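Local coordinates for 1,4-dihydroxy-2-naphthoyl-CoA hydrolase (Escherichia coli, PDB 4K49), which hydrolyses 1,4-dihydroxy-2-naphthoyl-CoA to 1,4-dihydroxy-2-naphthoate and coenzyme A in menaquinone biosynthesis, and also cleaves a wide range of other acyl-CoA thioesters, at residues 11-16 / 25-30; 60-65 / 116-121; 85-90 / 127-132. All blocks are in the same frame, centred on the assembly; numbering follows the deposited sequence.

Contact 1 of 3, residues 11-16 / 25-30; sequences ALNAMG and DIRFEH
At the outer edge of the hot-dog sheet, N13 and L12 of the N-terminal helix 9-14 meet F28 of strand 27-31, and the carboxamide of N13 pairs with the backbone of F28 much as a neighbouring strand would. Its OD1 accepts the N-H of F28 at 2.8 Å (F28 N to N13 OD1), the donor lying in the carbonyl plane on a lone pair, although the N-H is somewhat bent. The return bond, from N13 ND2 to F28 O at 3.0 Å, is nearly straight at 171° and again uses an in-plane lone pair. Two bonds to one residue fix the rotation of the amide about its CB-CG bond. A water, 2.9 Å from N13 OD1, bridges it to I26 O.

One face of the R27 guanidinium is laid on this amide in an offset stack, the planes 17° apart and N13 CG 3.6 Å from R27 NH2; bends at chi2 and chi3 fold the arginine back to reach it.

In the hot-dog fold a curved antiparallel sheet wraps a long central helix, here 55-72, and F28 and L12 both pack on its V68. L12, its CG anti to the backbone N (chi1 176°), places CG over one face of the F28 ring, 4.1 Å from the centroid and a little off the normal, a CH-pi contact. Its CD2 branch sits nearer the ring's root, 3.6 Å from F28 CG, while N13 OD1 lies at the ring edge. On the far side of strand 27-31, R27 and E29 bond through their backbones to strand 36-41.

Contact 2 of 3, residues 60-65 / 116-121; sequences VLAESI and IEIFDE. With HFQ (2,4-dihydroxyphenacyl coenzyme A), chain F.
V60 O is gripped twice within helix 55-72: S64 OG donates to it at 2.6 Å and S64 N at 2.8 Å, reaching the carbonyl from opposite faces of its plane. The hydroxyl sits 42° out of that plane and also bonds H54 NE2 of the second subunit. Across the contact, A62, L61 and I65 pack on I116 and I118 of strand 111-119. A62 CB lies 4.0 Å from I116 CB, and the CD1 of I116 turns to A62 O at 3.5 Å. I118 CG1 is anti to the carbonyl carbon (chi1 -62°), which carries CD1 to the CD2 branch of L61, 3.8 Å away, while I65 CD1 reaches I116 CG2. This is the hot-dog core, the central helix laid against the concave face of the sheet, segment axes 8.7 Å and 135° apart. E63, on the side of the helix turned from the strand, is the inferred nucleophile or proton acceptor; its OE1 is hydrogen-bonded to H89 NE2 of the second subunit, and its OE2 comes to 3.3 Å from CB of the bound 2,4-dihydroxyphenacyl coenzyme A. An alanine here would probably leave that histidine without its carboxylate partner and open a gap beside the ligand's phenacyl carbons.

Contact 3 of 3, residues 85-90 / 127-132; sequences INANHV and CSSRLT. With HFQ (2,4-dihydroxyphenacyl coenzyme A), chain E.
I85, A87 and H89 face L131, S129 and C127 across the tightly packed side of this strand pair, whereas N86, N88, S128 and R130 lie on the other face. On the packed side A87 CB rests 3.7 Å from C127 SG, and I85 CD1 meets L131 CB at 3.8 Å. The A87 and S129 CA atoms, a non-hydrogen-bonded pair, are 4.0 Å apart, with A87 CB against S129 CB. S129 OG, anti to the backbone N (chi1 178°), donates to N86 O at 2.8 Å; R130 N reaches that oxygen from the opposite face of its plane, so two donors grip it. The hydrogen-bonded pairs N86 with R130 and N88 with S128 complete the ladder, all four N-H...O angles near 160°. On this packed side I85 also touches V59 and E63 of helix 55-72, and S129 touches A62.

The opposite face is open only in part: R130 is exposed and N88 and S128 partly so, but N86 is buried beneath the R130 guanidinium. Bent at chi3, R130 brings that group over N86 so that N86 OD1 stands 3.5 Å from R130 CZ, above the centre of the plane, with the amide turned 51° against it. This is face contact and not a hydrogen bond; N86 ND2 is instead bonded to E84. N88 ND2 bonds to E84 of the second subunit.

At the strand end, N8P of the ligand donates to H89 O at 2.7 Å and OAP to V90 O, while C3P lies over one face of the H89 ring. H89 NE2 is bonded to E63 of the second subunit. Residues 85-88 also pair with a strand of that subunit, the continuous sheet typical of the hot-dog thioesterase dimer, whose active sites lie at the interface.

How the contacts relate
Contacts 1 and 2 (centres 13 Å apart) meet through I26 and F28: I26 CG2 is 3.7 Å from L61 CD1, and F28 CE2 is 4.0 Å from I65 CA, so I26 and F28 lie against helix 55-72, which contact 2 packs on strand 111-119. Contact 2 adjoins contact 3, centres 9 Å apart, with I116 N 2.9 Å from S129 O, a probable hydrogen bond, and A62 CB 3.5 Å from S129 OG. Contacts 1 and 3 do not touch and lie on opposite sides of the chain's centre. E63 of contact 2 and H89 of contact 3 come from different subunits to each ligand site; the side chain of F28 lies about 6 Å from a bound ligand.

Contact 1 of 3, residues 11-16 / 25-30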
loop_
_atom_site.group_PDB
_atom_site.type_symbol
_atom_site.label_atom_id
_atom_site.label_comp_id
_atom_site.label_asym_id
_atom_site.label_seq_id
_atom_site.Cartn_x
_atom_site.Cartn_y
_atom_site.Cartn_z
ATOM N N ALA A 11 -10.271 21.079 6.028
ATOM C CA ALA A 11 -9.653 21.268 4.726
ATOM C C ALA A 11 -8.732 20.097 4.416
ATOM O O ALA A 11 -8.616 19.679 3.263
ATOM C CB ALA A 11 -8.887 22.597 4.678
ATOM N N LEU A 12 -8.072 19.568 5.444
ATOM C CA LEU A 12 -7.210 18.402 5.255
ATOM C C LEU A 12 -8.053 17.217 4.790
ATOM O O LEU A 12 -7.684 16.499 3.865
ATOM C CB LEU A 12 -6.481 18.066 6.557
ATOM C CG LEU A 12 -5.613 16.810 6.576
ATOM C CD1 LEU A 12 -4.555 16.889 5.509
ATOM C CD2 LEU A 12 -4.965 16.674 7.944
ATOM N N ASN A 13 -9.199 17.019 5.430
ATOM C CA ASN A 13 -10.079 15.926 5.041
ATOM C C ASN A 13 -10.707 16.134 3.659
ATOM O O ASN A 13 -10.985 15.174 2.947
ATOM C CB ASN A 13 -11.135 15.688 6.124
ATOM C CG ASN A 13 -10.601 14.845 7.265
ATOM O OD1 ASN A 13 -10.005 13.791 7.034
ATOM N ND2 ASN A 13 -10.774 15.316 8.497
ATOM N N ALA A 14 -10.916 17.391 3.270
ATOM C CA ALA A 14 -11.484 17.668 1.956
ATOM C C ALA A 14 -10.542 17.233 0.834
ATOM O O ALA A 14 -10.995 16.968 -0.276
ATOM C CB ALA A 14 -11.841 19.141 1.816
ATOM N N MET A 15 -9.240 17.166 1.114
ATOM C CA MET A 15 -8.246 16.793 0.092
ATOM C C MET A 15 -8.473 15.385 -0.476
ATOM O O MET A 15 -8.096 15.087 -1.618
ATOM C CB MET A 15 -6.816 16.845 0.659
ATOM C CG MET A 15 -6.282 18.223 1.030
ATOM S SD MET A 15 -4.586 18.162 1.682
ATOM C CE MET A 15 -3.755 17.253 0.376
ATOM N N GLY A 16 -9.071 14.521 0.333
ATOM C CA GLY A 16 -9.253 13.125 -0.022
ATOM C C GLY A 16 -10.475 12.872 -0.884
ATOM O O GLY A 16 -10.608 11.793 -1.452
ATOM N N ASP A 25 -12.161 5.750 2.986
ATOM C CA ASP A 25 -12.675 6.364 4.217
ATOM C C ASP A 25 -11.539 6.630 5.197
ATOM O O ASP A 25 -11.669 6.415 6.408
ATOM C CB ASP A 25 -13.751 5.487 4.869
ATOM C CG ASP A 25 -14.482 6.195 5.998
ATOM O OD1 ASP A 25 -14.688 7.421 5.902
ATOM O OD2 ASP A 25 -14.841 5.523 6.990
ATOM N N ILE A 26 -10.412 7.081 4.667
ATOM C CA ILE A 26 -9.326 7.527 5.525
ATOM C C ILE A 26 -9.674 8.907 6.070
ATOM O O ILE A 26 -9.963 9.834 5.311
ATOM C CB ILE A 26 -7.970 7.504 4.787
ATOM C CG1 ILE A 26 -7.614 6.044 4.450
ATOM C CG2 ILE A 26 -6.892 8.127 5.658
ATOM C CD1 ILE A 26 -6.345 5.865 3.614
ATOM N N ARG A 27 -9.683 9.027 7.395
ATOM C CA ARG A 27 -10.123 10.256 8.050
ATOM C C ARG A 27 -9.038 10.800 8.953
ATOM O O ARG A 27 -8.633 10.147 9.920
ATOM C CB ARG A 27 -11.373 10.001 8.908
ATOM C CG ARG A 27 -12.587 9.512 8.138
ATOM C CD ARG A 27 -12.973 10.479 7.030
ATOM N NE ARG A 27 -13.461 11.759 7.543
ATOM C CZ ARG A 27 -13.677 12.828 6.782
ATOM N NH1 ARG A 27 -13.442 12.766 5.479
ATOM N NH2 ARG A 27 -14.122 13.960 7.324
ATOM N N PHE A 28 -8.578 12.007 8.659
ATOM C CA PHE A 28 -7.652 12.656 9.572
ATOM C C PHE A 28 -8.405 13.150 10.790
ATOM O O PHE A 28 -9.455 13.800 10.676
ATOM C CB PHE A 28 -6.889 13.767 8.859
ATOM C CG PHE A 28 -5.940 13.245 7.831
ATOM C CD1 PHE A 28 -6.401 12.886 6.567
ATOM C CD2 PHE A 28 -4.591 13.086 8.132
ATOM C CE1 PHE A 28 -5.532 12.376 5.614
ATOM C CE2 PHE A 28 -3.711 12.574 7.179
ATOM C CZ PHE A 28 -4.187 12.218 5.922
ATOM N N GLU A 29 -7.884 12.803 11.959
ATOM C CA GLU A 29 -8.589 13.076 13.201
ATOM C C GLU A 29 -7.831 14.018 14.137
ATOM O O GLU A 29 -8.433 14.616 15.017
ATOM C CB GLU A 29 -8.977 11.763 13.899
ATOM C CG GLU A 29 -10.054 10.972 13.126
ATOM C CD GLU A 29 -10.448 9.673 13.796
ATOM O OE1 GLU A 29 -10.187 9.524 15.010
ATOM O OE2 GLU A 29 -11.017 8.794 13.102
ATOM N N HIS A 30 -6.522 14.166 13.949
ATOM C CA HIS A 30 -5.764 15.086 14.802
ATOM C C HIS A 30 -4.530 15.644 14.115
ATOM O O HIS A 30 -3.742 14.900 13.534
ATOM C CB HIS A 30 -5.366 14.417 16.132
ATOM C CG HIS A 30 -4.638 15.331 17.074
ATOM N ND1 HIS A 30 -3.306 15.164 17.397
ATOM C CD2 HIS A 30 -5.054 16.424 17.753
ATOM C CE1 HIS A 30 -2.934 16.120 18.230
ATOM N NE2 HIS A 30 -3.978 16.895 18.464
HETATM O O HOH W 1 -9.373 12.404 4.584
#

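Contact 2 of 3, residues 60-65 / 116-121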
loop_
_atom_site.group_PDB
_atom_site.type_symbol
_atom_site.label_atom_id
_atom_site.label_comp_id
_atom_site.label_asym_id
_atom_site.label_seq_id
_atom_site.Cartn_x
_atom_site.Cartn_y
_atom_site.Cartn_z
ATOM N N VAL A 60 -1.270 2.056 2.382
ATOM C CA VAL A 60 -1.965 3.213 1.817
ATOM C C VAL A 60 -2.170 4.263 2.911
ATOM O O VAL A 60 -1.917 5.469 2.716
ATOM C CB VAL A 60 -3.319 2.837 1.193
ATOM C CG1 VAL A 60 -4.082 4.097 0.820
ATOM C CG2 VAL A 60 -3.114 1.981 -0.063
ATOM N N LEU A 61 -2.594 3.800 4.073
ATOM C CA LEU A 61 -2.753 4.701 5.217
ATOM C C LEU A 61 -1.429 5.372 5.580
ATOM O O LEU A 61 -1.377 6.582 5.760
ATOM C CB LEU A 61 -3.309 3.938 6.416
ATOM C CG LEU A 61 -3.539 4.762 7.688
ATOM C CD1 LEU A 61 -4.514 5.933 7.475
ATOM C CD2 LEU A 61 -4.021 3.842 8.778
ATOM N N ALA A 62 -0.357 4.587 5.686
ATOM C CA ALA A 62 0.946 5.153 6.033
ATOM C C ALA A 62 1.418 6.174 4.999
ATOM O O ALA A 62 1.868 7.270 5.351
ATOM C CB ALA A 62 1.976 4.047 6.211
ATOM N N GLU A 63 1.331 5.832 3.720
ATOM C CA GLU A 63 1.809 6.772 2.720
ATOM C C GLU A 63 0.894 8.001 2.619
ATOM O O GLU A 63 1.372 9.097 2.353
ATOM C CB GLU A 63 2.022 6.111 1.354
ATOM C CG GLU A 63 2.698 7.073 0.363
ATOM C CD GLU A 63 3.515 6.385 -0.703
ATOM O OE1 GLU A 63 3.800 5.173 -0.589
ATOM O OE2 GLU A 63 3.882 7.067 -1.677
ATOM N N SER A 64 -0.405 7.831 2.865
ATOM C CA SER A 64 -1.330 8.971 2.862
ATOM C C SER A 64 -0.999 9.978 3.965
ATOM O O SER A 64 -0.940 11.191 3.720
ATOM C CB SER A 64 -2.785 8.507 3.041
ATOM O OG SER A 64 -3.201 7.655 1.984
ATOM N N ILE A 65 -0.791 9.482 5.183
ATOM C CA ILE A 65 -0.509 10.377 6.303
ATOM C C ILE A 65 0.878 11.002 6.139
ATOM O O ILE A 65 1.024 12.227 6.203
ATOM C CB ILE A 65 -0.586 9.653 7.658
ATOM C CG1 ILE A 65 -1.936 8.955 7.822
ATOM C CG2 ILE A 65 -0.386 10.646 8.818
ATOM C CD1 ILE A 65 -1.996 8.135 9.108
ATOM N N ILE A 116 5.381 6.068 10.561
ATOM C CA ILE A 116 3.964 5.925 10.811
ATOM C C ILE A 116 3.730 4.614 11.538
ATOM O O ILE A 116 4.089 3.550 11.034
ATOM C CB ILE A 116 3.138 5.956 9.509
ATOM C CG1 ILE A 116 3.446 7.227 8.710
ATOM C CG2 ILE A 116 1.638 5.870 9.836
ATOM C CD1 ILE A 116 4.554 7.045 7.657
ATOM N N GLU A 117 3.145 4.686 12.730
ATOM C CA GLU A 117 2.737 3.479 13.426
ATOM C C GLU A 117 1.230 3.384 13.359
ATOM O O GLU A 117 0.520 4.384 13.563
ATOM C CB GLU A 117 3.202 3.502 14.884
ATOM C CG GLU A 117 4.726 3.428 15.041
ATOM C CD GLU A 117 5.154 3.457 16.495
ATOM O OE1 GLU A 117 4.546 4.224 17.281
ATOM O OE2 GLU A 117 6.095 2.713 16.850
ATOM N N ILE A 118 0.743 2.181 13.076
ATOM C CA ILE A 118 -0.691 1.965 12.900
ATOM C C ILE A 118 -1.177 0.958 13.923
ATOM O O ILE A 118 -0.646 -0.166 14.003
ATOM C CB ILE A 118 -1.008 1.464 11.485
ATOM C CG1 ILE A 118 -0.598 2.522 10.442
ATOM C CG2 ILE A 118 -2.491 1.074 11.366
ATOM C CD1 ILE A 118 -0.705 2.021 9.003
ATOM N N PHE A 119 -2.184 1.371 14.701
ATOM C CA PHE A 119 -2.688 0.603 15.845
ATOM C C PHE A 119 -4.121 0.141 15.632
ATOM O O PHE A 119 -4.903 0.805 14.931
ATOM C CB PHE A 119 -2.662 1.468 17.118
ATOM C CG PHE A 119 -1.314 2.022 17.445
ATOM C CD1 PHE A 119 -0.923 3.255 16.946
ATOM C CD2 PHE A 119 -0.429 1.307 18.242
ATOM C CE1 PHE A 119 0.336 3.771 17.225
ATOM C CE2 PHE A 119 0.832 1.816 18.536
ATOM C CZ PHE A 119 1.215 3.048 18.028
ATOM N N ASP A 120 -4.491 -0.971 16.265
ATOM C CA ASP A 120 -5.893 -1.378 16.256
ATOM C C ASP A 120 -6.650 -0.657 17.373
ATOM O O ASP A 120 -6.083 0.199 18.066
ATOM C CB ASP A 120 -6.044 -2.914 16.342
ATOM C CG ASP A 120 -5.447 -3.509 17.603
ATOM O OD1 ASP A 120 -5.352 -2.796 18.626
ATOM O OD2 ASP A 120 -5.093 -4.719 17.587
ATOM N N GLU A 121 -7.914 -1.005 17.577
ATOM C CA GLU A 121 -8.726 -0.299 18.572
ATOM C C GLU A 121 -8.302 -0.541 20.020
ATOM O O GLU A 121 -8.732 0.172 20.924
ATOM C CB GLU A 121 -10.207 -0.607 18.350
ATOM C CG GLU A 121 -10.674 -0.079 17.012
ATOM C CD GLU A 121 -12.120 -0.382 16.715
ATOM O OE1 GLU A 121 -12.669 -1.349 17.288
ATOM O OE2 GLU A 121 -12.702 0.361 15.895
HETATM C CB HFQ F . 2.806 10.004 -2.644
HETATM N N1A HFQ F . 8.607 16.889 -11.744
HETATM O O1A HFQ F . 15.785 10.787 -13.675
HETATM P P1A HFQ F . 14.582 9.976 -13.164
HETATM C C1B HFQ F . 1.303 9.693 -2.371
HETATM O O1B HFQ F . 0.832 8.577 -2.764
HETATM C C1D HFQ F . 10.661 13.105 -14.139
HETATM S S1P HFQ F . 3.065 10.550 -4.325
HETATM C C2A HFQ F . 8.043 15.986 -12.563
HETATM O O2A HFQ F . 14.486 8.633 -13.908
HETATM P P2A HFQ F . 14.811 10.871 -10.568
HETATM C C2B HFQ F . 0.412 10.667 -1.699
HETATM O O2B HFQ F . -2.184 13.240 0.269
HETATM C C2D HFQ F . 11.824 12.956 -14.917
HETATM O O2D HFQ F . 11.925 13.924 -15.969
HETATM C C2P HFQ F . 2.817 9.151 -5.390
HETATM N N3A HFQ F . 8.780 15.013 -13.127
HETATM O O3A HFQ F . 14.715 9.697 -11.637
HETATM C C3B HFQ F . -0.703 10.153 -1.023
HETATM O O3B HFQ F . 1.736 12.602 -2.370
HETATM C C3D HFQ F . 11.638 11.661 -15.501
HETATM O O3D HFQ F . 10.599 11.813 -16.504
HETATM P P3D HFQ F . 10.887 11.535 -18.100
HETATM C C3P HFQ F . 3.906 8.124 -5.426
HETATM C C4A HFQ F . 10.108 14.934 -12.877
HETATM O O4A HFQ F . 15.568 10.404 -9.413
HETATM C C4B HFQ F . -1.557 11.011 -0.379
HETATM C C4D HFQ F . 11.075 10.878 -14.434
HETATM O O4D HFQ F . 10.504 11.843 -13.505
HETATM N N4P HFQ F . 5.173 8.594 -5.688
HETATM C C5A HFQ F . 10.728 15.847 -12.039
HETATM O O5A HFQ F . 15.519 12.107 -11.130
HETATM C C5B HFQ F . -1.313 12.388 -0.395
HETATM C C5D HFQ F . 12.138 10.109 -13.775
HETATM O O5D HFQ F . 13.266 10.796 -13.394
HETATM C C5P HFQ F . 5.529 9.079 -6.970
HETATM O O5P HFQ F . 4.677 9.079 -7.932
HETATM C C6A HFQ F . 9.926 16.861 -11.458
HETATM N N6A HFQ F . 10.509 17.839 -10.572
HETATM O O6A HFQ F . 13.342 11.238 -10.197
HETATM C C6B HFQ F . -0.202 12.907 -1.070
HETATM C C6P HFQ F . 6.922 9.591 -7.246
HETATM N N7A HFQ F . 12.056 15.500 -11.982
HETATM O O7A HFQ F . 11.374 12.920 -18.766
HETATM C C7B HFQ F . 0.650 12.054 -1.718
HETATM C C7P HFQ F . 7.547 8.841 -8.431
HETATM C C8A HFQ F . 12.269 14.424 -12.760
HETATM O O8A HFQ F . 11.919 10.527 -18.262
HETATM N N8P HFQ F . 8.976 9.024 -8.610
HETATM N N9A HFQ F . 11.083 14.089 -13.306
HETATM O O9A HFQ F . 9.580 11.074 -18.761
HETATM C C9P HFQ F . 9.446 10.196 -9.356
HETATM O O9P HFQ F . 8.657 10.959 -9.789
HETATM C CAP HFQ F . 10.948 10.351 -9.525
HETATM O OAP HFQ F . 11.607 9.286 -8.903
HETATM C CBP HFQ F . 11.446 11.659 -8.904
HETATM C CCP HFQ F . 12.909 11.582 -8.940
HETATM C CDP HFQ F . 10.959 12.842 -9.764
HETATM C CEP HFQ F . 10.958 11.772 -7.516
#

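Contact 3 of 3, residues 85-90 / 127-132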
loop_
_atom_site.group_PDB
_atom_site.type_symbol
_atom_site.label_atom_id
_atom_site.label_comp_id
_atom_site.label_asym_id
_atom_site.label_seq_id
_atom_site.Cartn_x
_atom_site.Cartn_y
_atom_site.Cartn_z
ATOM N N ILE A 85 8.817 3.503 0.332
ATOM C CA ILE A 85 7.980 3.201 1.476
ATOM C C ILE A 85 8.279 1.793 1.934
ATOM O O ILE A 85 8.546 0.922 1.114
ATOM C CB ILE A 85 6.462 3.360 1.137
ATOM C CG1 ILE A 85 5.593 2.976 2.329
ATOM C CG2 ILE A 85 6.069 2.493 -0.027
ATOM C CD1 ILE A 85 5.110 4.145 3.100
ATOM N N ASN A 86 8.269 1.571 3.244
ATOM C CA ASN A 86 8.428 0.217 3.758
ATOM C C ASN A 86 7.604 0.044 5.021
ATOM O O ASN A 86 7.235 1.031 5.661
ATOM C CB ASN A 86 9.900 -0.096 4.020
ATOM C CG ASN A 86 10.557 0.915 4.948
ATOM O OD1 ASN A 86 10.420 0.829 6.168
ATOM N ND2 ASN A 86 11.290 1.867 4.373
ATOM N N ALA A 87 7.297 -1.209 5.362
ATOM C CA ALA A 87 6.424 -1.497 6.488
ATOM C C ALA A 87 6.608 -2.915 6.979
ATOM O O ALA A 87 6.924 -3.825 6.200
ATOM C CB ALA A 87 4.966 -1.265 6.106
ATOM N N ASN A 88 6.408 -3.100 8.278
ATOM C CA ASN A 88 6.364 -4.428 8.846
ATOM C C ASN A 88 4.944 -4.667 9.329
ATOM O O ASN A 88 4.378 -3.829 10.049
ATOM C CB ASN A 88 7.340 -4.549 10.015
ATOM C CG ASN A 88 7.551 -5.979 10.437
ATOM O OD1 ASN A 88 6.652 -6.607 11.016
ATOM N ND2 ASN A 88 8.733 -6.520 10.135
ATOM N N HIS A 89 4.364 -5.790 8.923
ATOM C CA HIS A 89 3.031 -6.166 9.372
ATOM C C HIS A 89 3.154 -7.015 10.639
ATOM O O HIS A 89 3.350 -8.231 10.563
ATOM C CB HIS A 89 2.284 -6.925 8.258
ATOM C CG HIS A 89 2.211 -6.179 6.953
ATOM N ND1 HIS A 89 1.621 -4.937 6.837
ATOM C CD2 HIS A 89 2.640 -6.509 5.710
ATOM C CE1 HIS A 89 1.702 -4.526 5.581
ATOM N NE2 HIS A 89 2.309 -5.466 4.872
ATOM N N VAL A 90 3.063 -6.370 11.802
ATOM C CA VAL A 90 3.359 -7.048 13.065
ATOM C C VAL A 90 2.141 -7.745 13.679
ATOM O O VAL A 90 2.290 -8.691 14.448
ATOM C CB VAL A 90 4.006 -6.099 14.114
ATOM C CG1 VAL A 90 5.222 -5.401 13.536
ATOM C CG2 VAL A 90 3.025 -5.078 14.565
ATOM N N CYS A 127 1.042 -2.220 12.349
ATOM C CA CYS A 127 1.937 -1.941 11.234
ATOM C C CYS A 127 2.893 -0.844 11.643
ATOM O O CYS A 127 2.478 0.193 12.174
ATOM C CB CYS A 127 1.150 -1.509 9.989
ATOM S SG CYS A 127 2.178 -1.273 8.493
ATOM N N SER A 128 4.179 -1.088 11.415
ATOM C CA SER A 128 5.201 -0.067 11.607
ATOM C C SER A 128 5.791 0.242 10.238
ATOM O O SER A 128 6.291 -0.660 9.554
ATOM C CB SER A 128 6.285 -0.583 12.542
ATOM O OG SER A 128 7.323 0.372 12.715
ATOM N N SER A 129 5.722 1.512 9.838
ATOM C CA SER A 129 6.092 1.924 8.482
ATOM C C SER A 129 7.018 3.128 8.483
ATOM O O SER A 129 6.945 3.990 9.366
ATOM C CB SER A 129 4.831 2.265 7.681
ATOM O OG SER A 129 5.163 2.717 6.381
ATOM N N ARG A 130 7.872 3.202 7.468
ATOM C CA ARG A 130 8.752 4.350 7.278
ATOM C C ARG A 130 8.626 4.817 5.833
ATOM O O ARG A 130 8.621 3.997 4.911
ATOM C CB ARG A 130 10.194 3.941 7.607
ATOM C CG ARG A 130 11.207 5.059 7.638
ATOM C CD ARG A 130 12.542 4.513 8.180
ATOM N NE ARG A 130 13.124 3.504 7.296
ATOM C CZ ARG A 130 13.325 2.227 7.613
ATOM N NH1 ARG A 130 13.868 1.410 6.728
ATOM N NH2 ARG A 130 12.977 1.763 8.802
ATOM N N LEU A 131 8.500 6.124 5.637
ATOM C CA LEU A 131 8.281 6.683 4.307
ATOM C C LEU A 131 9.318 7.737 4.044
ATOM O O LEU A 131 9.566 8.595 4.894
ATOM C CB LEU A 131 6.879 7.315 4.193
ATOM C CG LEU A 131 6.648 8.273 3.008
ATOM C CD1 LEU A 131 6.616 7.554 1.656
ATOM C CD2 LEU A 131 5.392 9.147 3.198
ATOM N N THR A 132 9.932 7.659 2.870
ATOM C CA THR A 132 10.883 8.675 2.438
ATOM C C THR A 132 10.213 9.451 1.316
ATOM O O THR A 132 9.720 8.861 0.338
ATOM C CB THR A 132 12.185 8.042 1.910
ATOM O OG1 THR A 132 12.778 7.220 2.931
ATOM C CG2 THR A 132 13.178 9.127 1.505
HETATM C CB HFQ E . -0.985 -10.086 3.193
HETATM N N1A HFQ E . -2.909 -20.087 11.359
HETATM O O1A HFQ E . 3.349 -16.081 17.578
HETATM P P1A HFQ E . 3.021 -15.147 16.378
HETATM C C1B HFQ E . -2.091 -9.543 2.235
HETATM O O1B HFQ E . -2.501 -8.345 2.366
HETATM C C1D HFQ E . -1.612 -16.380 14.413
HETATM S S1P HFQ E . -1.585 -10.673 4.778
HETATM C C2A HFQ E . -3.486 -18.887 11.533
HETATM O O2A HFQ E . 3.381 -13.694 16.722
HETATM P P2A HFQ E . 5.131 -14.941 14.672
HETATM C C2B HFQ E . -2.715 -10.375 1.181
HETATM O O2B HFQ E . -4.526 -12.496 -1.910
HETATM C C2D HFQ E . -1.545 -16.614 15.794
HETATM O O2D HFQ E . -2.764 -17.144 16.319
HETATM C C2P HFQ E . -2.036 -9.266 5.765
HETATM N N3A HFQ E . -2.988 -18.003 12.417
HETATM O O3A HFQ E . 3.778 -15.628 15.124
HETATM C C3B HFQ E . -3.253 -9.702 0.086
HETATM O O3B HFQ E . -2.245 -12.461 2.309
HETATM C C3D HFQ E . -1.182 -15.380 16.423
HETATM O O3D HFQ E . -2.315 -14.780 17.094
HETATM P P3D HFQ E . -2.178 -14.317 18.667
HETATM C C3P HFQ E . -0.903 -8.446 6.285
HETATM C C4A HFQ E . -1.891 -18.312 13.146
HETATM O O4A HFQ E . 6.098 -15.042 15.767
HETATM C C4B HFQ E . -3.853 -10.400 -0.923
HETATM C C4D HFQ E . -0.675 -14.519 15.392
HETATM O O4D HFQ E . -0.719 -15.302 14.165
HETATM N N4P HFQ E . -0.059 -9.148 7.112
HETATM C C5A HFQ E . -1.264 -19.547 12.994
HETATM O O5A HFQ E . 5.629 -15.712 13.429
HETATM C C5B HFQ E . -3.920 -11.800 -0.868
HETATM C C5D HFQ E . 0.722 -14.191 15.709
HETATM O O5D HFQ E . 1.490 -15.276 16.053
HETATM C C5P HFQ E . -0.507 -9.525 8.404
HETATM O O5P HFQ E . -1.676 -9.191 8.818
HETATM C C6A HFQ E . -1.813 -20.456 12.057
HETATM N N6A HFQ E . -1.218 -21.752 11.846
HETATM O O6A HFQ E . 4.864 -13.459 14.248
HETATM C C6B HFQ E . -3.379 -12.482 0.228
HETATM C C6P HFQ E . 0.399 -10.293 9.335
HETATM N N7A HFQ E . -0.193 -19.562 13.858
HETATM O O7A HFQ E . -1.188 -15.331 19.448
HETATM C C7B HFQ E . -2.787 -11.774 1.246
HETATM C C7P HFQ E . 0.429 -9.730 10.766
HETATM C C8A HFQ E . -0.153 -18.392 14.525
HETATM O O8A HFQ E . -1.654 -12.962 18.728
HETATM N N8P HFQ E . 1.612 -10.122 11.531
HETATM N N9A HFQ E . -1.179 -17.630 14.088
HETATM O O9A HFQ E . -3.563 -14.346 19.328
HETATM C C9P HFQ E . 1.602 -11.419 12.232
HETATM O O9P HFQ E . 0.635 -12.095 12.178
HETATM C CAP HFQ E . 2.857 -11.826 12.992
HETATM O OAP HFQ E . 3.657 -10.700 13.163
HETATM C CBP HFQ E . 3.692 -12.847 12.190
HETATM C CCP HFQ E . 4.959 -13.108 12.905
HETATM C CDP HFQ E . 2.920 -14.159 11.975
HETATM C CEP HFQ E . 3.980 -12.269 10.865
#